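Long-range contact in defective in germ line development protein 3, isoform a (Caenorhabditis elegans, PDB 3N89), which carries four KH domains packed into one globular platform and probably takes part in RNA regulation during germline development: residues Ile293-Ser299 and Leu313-Arg319. Sequence-based numbering, arbitrary orientation.
Sequences ILKMTPS and LNCASLR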
ATOM      1  N   ILE A 293       6.536 -16.005  -1.332  1.00 24.11           N
ATOM      2  CA  ILE A 293       6.729 -16.941  -0.235  1.00 23.37           C
ATOM      3  C   ILE A 293       5.417 -17.605   0.178  1.00 24.21           C
ATOM      4  O   ILE A 293       4.472 -16.943   0.622  1.00 23.53           O
ATOM      5  CB  ILE A 293       7.325 -16.244   1.009  1.00 23.34           C
ATOM      6  CG1 ILE A 293       8.706 -15.659   0.679  1.00 22.59           C
ATOM      7  CG2 ILE A 293       7.425 -17.237   2.155  1.00 21.34           C
ATOM      8  CD1 ILE A 293       9.331 -14.861   1.809  1.00 19.52           C
ATOM      9  N   LEU A 294       5.366 -18.922   0.029  1.00 25.54           N
ATOM     10  CA  LEU A 294       4.191 -19.697   0.404  1.00 25.20           C
ATOM     11  C   LEU A 294       4.422 -20.317   1.785  1.00 26.62           C
ATOM     12  O   LEU A 294       5.362 -21.084   1.985  1.00 27.54           O
ATOM     13  CB  LEU A 294       3.940 -20.799  -0.626  1.00 23.82           C
ATOM     14  CG  LEU A 294       2.799 -21.794  -0.373  1.00 23.96           C
ATOM     15  CD1 LEU A 294       1.450 -21.064  -0.288  1.00 23.94           C
ATOM     16  CD2 LEU A 294       2.790 -22.819  -1.502  1.00 20.16           C
ATOM     17  N   LYS A 295       3.576 -19.959   2.742  1.00 27.87           N
ATOM     18  CA  LYS A 295       3.676 -20.489   4.094  1.00 27.65           C
ATOM     19  C   LYS A 295       2.435 -21.316   4.401  1.00 29.21           C
ATOM     20  O   LYS A 295       1.313 -20.843   4.241  1.00 27.71           O
ATOM     21  CB  LYS A 295       3.788 -19.354   5.112  1.00 26.46           C
ATOM     22  CG  LYS A 295       3.723 -19.829   6.558  1.00 23.24           C
ATOM     23  CD  LYS A 295       3.991 -18.701   7.538  1.00 19.17           C
ATOM     24  CE  LYS A 295       4.011 -19.227   8.962  1.00 21.13           C
ATOM     25  NZ  LYS A 295       4.597 -18.238   9.922  1.00 20.84           N
ATOM     26  N   MET A 296       2.640 -22.553   4.838  1.00 31.39           N
ATOM     27  CA  MET A 296       1.527 -23.429   5.164  1.00 33.04           C
ATOM     28  C   MET A 296       1.622 -23.888   6.601  1.00 32.69           C
ATOM     29  O   MET A 296       2.619 -24.484   7.002  1.00 30.04           O
ATOM     30  CB  MET A 296       1.506 -24.642   4.233  1.00 34.15           C
ATOM     31  CG  MET A 296       1.468 -24.262   2.770  1.00 38.48           C
ATOM     32  SD  MET A 296       0.507 -25.380   1.739  1.00 40.48           S
ATOM     33  CE  MET A 296      -1.072 -24.551   1.759  1.00 39.46           C
ATOM     34  N   THR A 297       0.582 -23.589   7.375  1.00 33.64           N
ATOM     35  CA  THR A 297       0.536 -23.972   8.776  1.00 34.62           C
ATOM     36  C   THR A 297      -0.523 -25.046   8.956  1.00 35.85           C
ATOM     37  O   THR A 297      -1.722 -24.766   8.914  1.00 37.90           O
ATOM     38  CB  THR A 297       0.196 -22.773   9.659  1.00 32.98           C
ATOM     39  OG1 THR A 297       1.248 -21.805   9.570  1.00 33.54           O
ATOM     40  CG2 THR A 297       0.036 -23.206  11.107  1.00 34.16           C
ATOM     41  N   PRO A 298      -0.094 -26.297   9.165  1.00 36.52           N
ATOM     42  CA  PRO A 298      -1.067 -27.378   9.340  1.00 36.32           C
ATOM     43  C   PRO A 298      -1.977 -27.128  10.535  1.00 35.54           C
ATOM     44  O   PRO A 298      -1.513 -26.758  11.611  1.00 34.91           O
ATOM     45  CB  PRO A 298      -0.180 -28.604   9.536  1.00 35.94           C
ATOM     46  CG  PRO A 298       0.997 -28.031  10.286  1.00 35.33           C
ATOM     47  CD  PRO A 298       1.268 -26.760   9.499  1.00 36.80           C
ATOM     48  N   SER A 299      -3.275 -27.315  10.333  1.00 36.07           N
ATOM     49  CA  SER A 299      -4.259 -27.134  11.395  1.00 37.18           C
ATOM     50  C   SER A 299      -5.304 -28.221  11.221  1.00 38.60           C
ATOM     51  O   SER A 299      -5.409 -28.822  10.147  1.00 39.09           O
ATOM     52  CB  SER A 299      -4.913 -25.750  11.310  1.00 37.60           C
ATOM     53  OG  SER A 299      -5.620 -25.574  10.095  1.00 38.16           O
ATOM     54  N   LEU A 313      -6.582 -29.934   7.366  1.00 44.35           N
ATOM     55  CA  LEU A 313      -6.467 -28.809   6.437  1.00 42.69           C
ATOM     56  C   LEU A 313      -5.195 -27.986   6.644  1.00 41.45           C
ATOM     57  O   LEU A 313      -4.548 -28.082   7.685  1.00 42.89           O
ATOM     58  CB  LEU A 313      -7.687 -27.899   6.586  1.00 42.46           C
ATOM     59  CG  LEU A 313      -7.756 -27.051   7.856  1.00 41.92           C
ATOM     60  CD1 LEU A 313      -7.075 -25.718   7.596  1.00 42.89           C
ATOM     61  CD2 LEU A 313      -9.201 -26.814   8.250  1.00 42.26           C
ATOM     62  N   ASN A 314      -4.852 -27.172   5.648  1.00 39.46           N
ATOM     63  CA  ASN A 314      -3.669 -26.310   5.702  1.00 35.63           C
ATOM     64  C   ASN A 314      -4.044 -24.828   5.667  1.00 33.71           C
ATOM     65  O   ASN A 314      -4.966 -24.434   4.953  1.00 33.40           O
ATOM     66  CB  ASN A 314      -2.753 -26.584   4.509  1.00 35.78           C
ATOM     67  CG  ASN A 314      -2.103 -27.948   4.562  1.00 36.92           C
ATOM     68  OD1 ASN A 314      -1.217 -28.200   5.383  1.00 37.45           O
ATOM     69  ND2 ASN A 314      -2.534 -28.840   3.673  1.00 38.94           N
ATOM     70  N   CYS A 315      -3.323 -24.013   6.436  1.00 31.90           N
ATOM     71  CA  CYS A 315      -3.541 -22.565   6.452  1.00 29.93           C
ATOM     72  C   CYS A 315      -2.431 -21.979   5.589  1.00 27.31           C
ATOM     73  O   CYS A 315      -1.271 -21.952   5.989  1.00 26.56           O
ATOM     74  CB  CYS A 315      -3.425 -21.995   7.865  1.00 30.96           C
ATOM     75  SG  CYS A 315      -4.655 -22.597   9.031  1.00 39.02           S
ATOM     76  N   ALA A 316      -2.784 -21.530   4.393  1.00 25.51           N
ATOM     77  CA  ALA A 316      -1.803 -20.969   3.486  1.00 24.82           C
ATOM     78  C   ALA A 316      -1.725 -19.452   3.592  1.00 25.01           C
ATOM     79  O   ALA A 316      -2.662 -18.795   4.037  1.00 25.46           O
ATOM     80  CB  ALA A 316      -2.128 -21.373   2.052  1.00 23.66           C
ATOM     81  N   SER A 317      -0.587 -18.912   3.173  1.00 25.54           N
ATOM     82  CA  SER A 317      -0.338 -17.481   3.177  1.00 25.67           C
ATOM     83  C   SER A 317       0.744 -17.221   2.132  1.00 25.98           C
ATOM     84  O   SER A 317       1.789 -17.873   2.136  1.00 25.73           O
ATOM     85  CB  SER A 317       0.143 -17.026   4.558  1.00 27.60           C
ATOM     86  OG  SER A 317       0.612 -15.688   4.534  1.00 26.44           O
ATOM     87  N   LEU A 318       0.481 -16.287   1.227  1.00 25.19           N
ATOM     88  CA  LEU A 318       1.441 -15.943   0.184  1.00 25.28           C
ATOM     89  C   LEU A 318       1.899 -14.515   0.415  1.00 24.99           C
ATOM     90  O   LEU A 318       1.071 -13.623   0.598  1.00 26.69           O
ATOM     91  CB  LEU A 318       0.803 -16.064  -1.206  1.00 26.11           C
ATOM     92  CG  LEU A 318       0.517 -17.484  -1.709  1.00 26.99           C
ATOM     93  CD1 LEU A 318      -0.458 -18.157  -0.779  1.00 29.20           C
ATOM     94  CD2 LEU A 318      -0.072 -17.450  -3.112  1.00 29.73           C
ATOM     95  N   ARG A 319       3.211 -14.301   0.438  1.00 23.12           N
ATOM     96  CA  ARG A 319       3.736 -12.957   0.641  1.00 22.34           C
ATOM     97  C   ARG A 319       4.619 -12.520  -0.523  1.00 21.64           C
ATOM     98  O   ARG A 319       4.979 -13.325  -1.388  1.00 21.98           O
ATOM     99  CB  ARG A 319       4.543 -12.866   1.943  1.00 25.29           C
ATOM    100  CG  ARG A 319       3.823 -13.313   3.212  1.00 26.48           C
ATOM    101  CD  ARG A 319       4.083 -14.781   3.496  1.00 26.69           C
ATOM    102  NE  ARG A 319       3.533 -15.181   4.785  1.00 28.62           N
ATOM    103  CZ  ARG A 319       3.960 -14.714   5.954  1.00 29.06           C
ATOM    104  NH1 ARG A 319       4.947 -13.829   5.997  1.00 29.26           N
ATOM    105  NH2 ARG A 319       3.398 -15.125   7.081  1.00 28.75           N
TER
HETATM  106  O   HOH W   1       0.395 -20.434   7.180  1.00 25.69           O
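Arg319, paired with Ile293, turns its side chain along the hairpin to meet Ser317 and Lys295. CB leads to a CG set beside the backbone N, and a bend at chi2 (92°) turns the chain along the sheet. CD then lies 3.6 Å from Ile293 O, the same carbonyl that accepts the hydrogen bond from Arg319 N. NE donates to Ser317 OG, two residues back on its own strand, with OG tilted from the guanidinium plane. At the end, NH2 passes 3.7 Å from CD of the extended Lys295, whose NZ is a like charge 4.4 Å away, while NH1 is hydrogen-bonded to Met369 O near the C-terminus. With an alanine in place of Arg319, Ser317 OG and Met369 O would probably lose these donors and the aliphatic part of Lys295 its cover. The two strands form an antiparallel beta hairpin in the fourth KH domain, beside strand 260-268 in a sheet backed by helix 325-335. Hydrogen-bonded pairs, from Ile293–Arg319 to Ser299–Leu313, take turns with non-hydrogen-bonded ones such as Leu294–Leu318 and Met296–Ala316; the bond from Lys295 N to Ser317 O is 2.8 Å, whereas the return from Ser317 N to Lys295 O is weak. Leu294, Met296, Ala316 and Leu318 share the other face, where Leu294 CD1 lies alongside Leu318 CD1 at 3.5 Å. Met296, bent at chi2 and chi3, brings CE in beside Ala316 CB and to within 3.8 Å of Asn314 CB. Back on the arginine's face, Thr297 CB sits beside Cys315 CB at 4.1 Å.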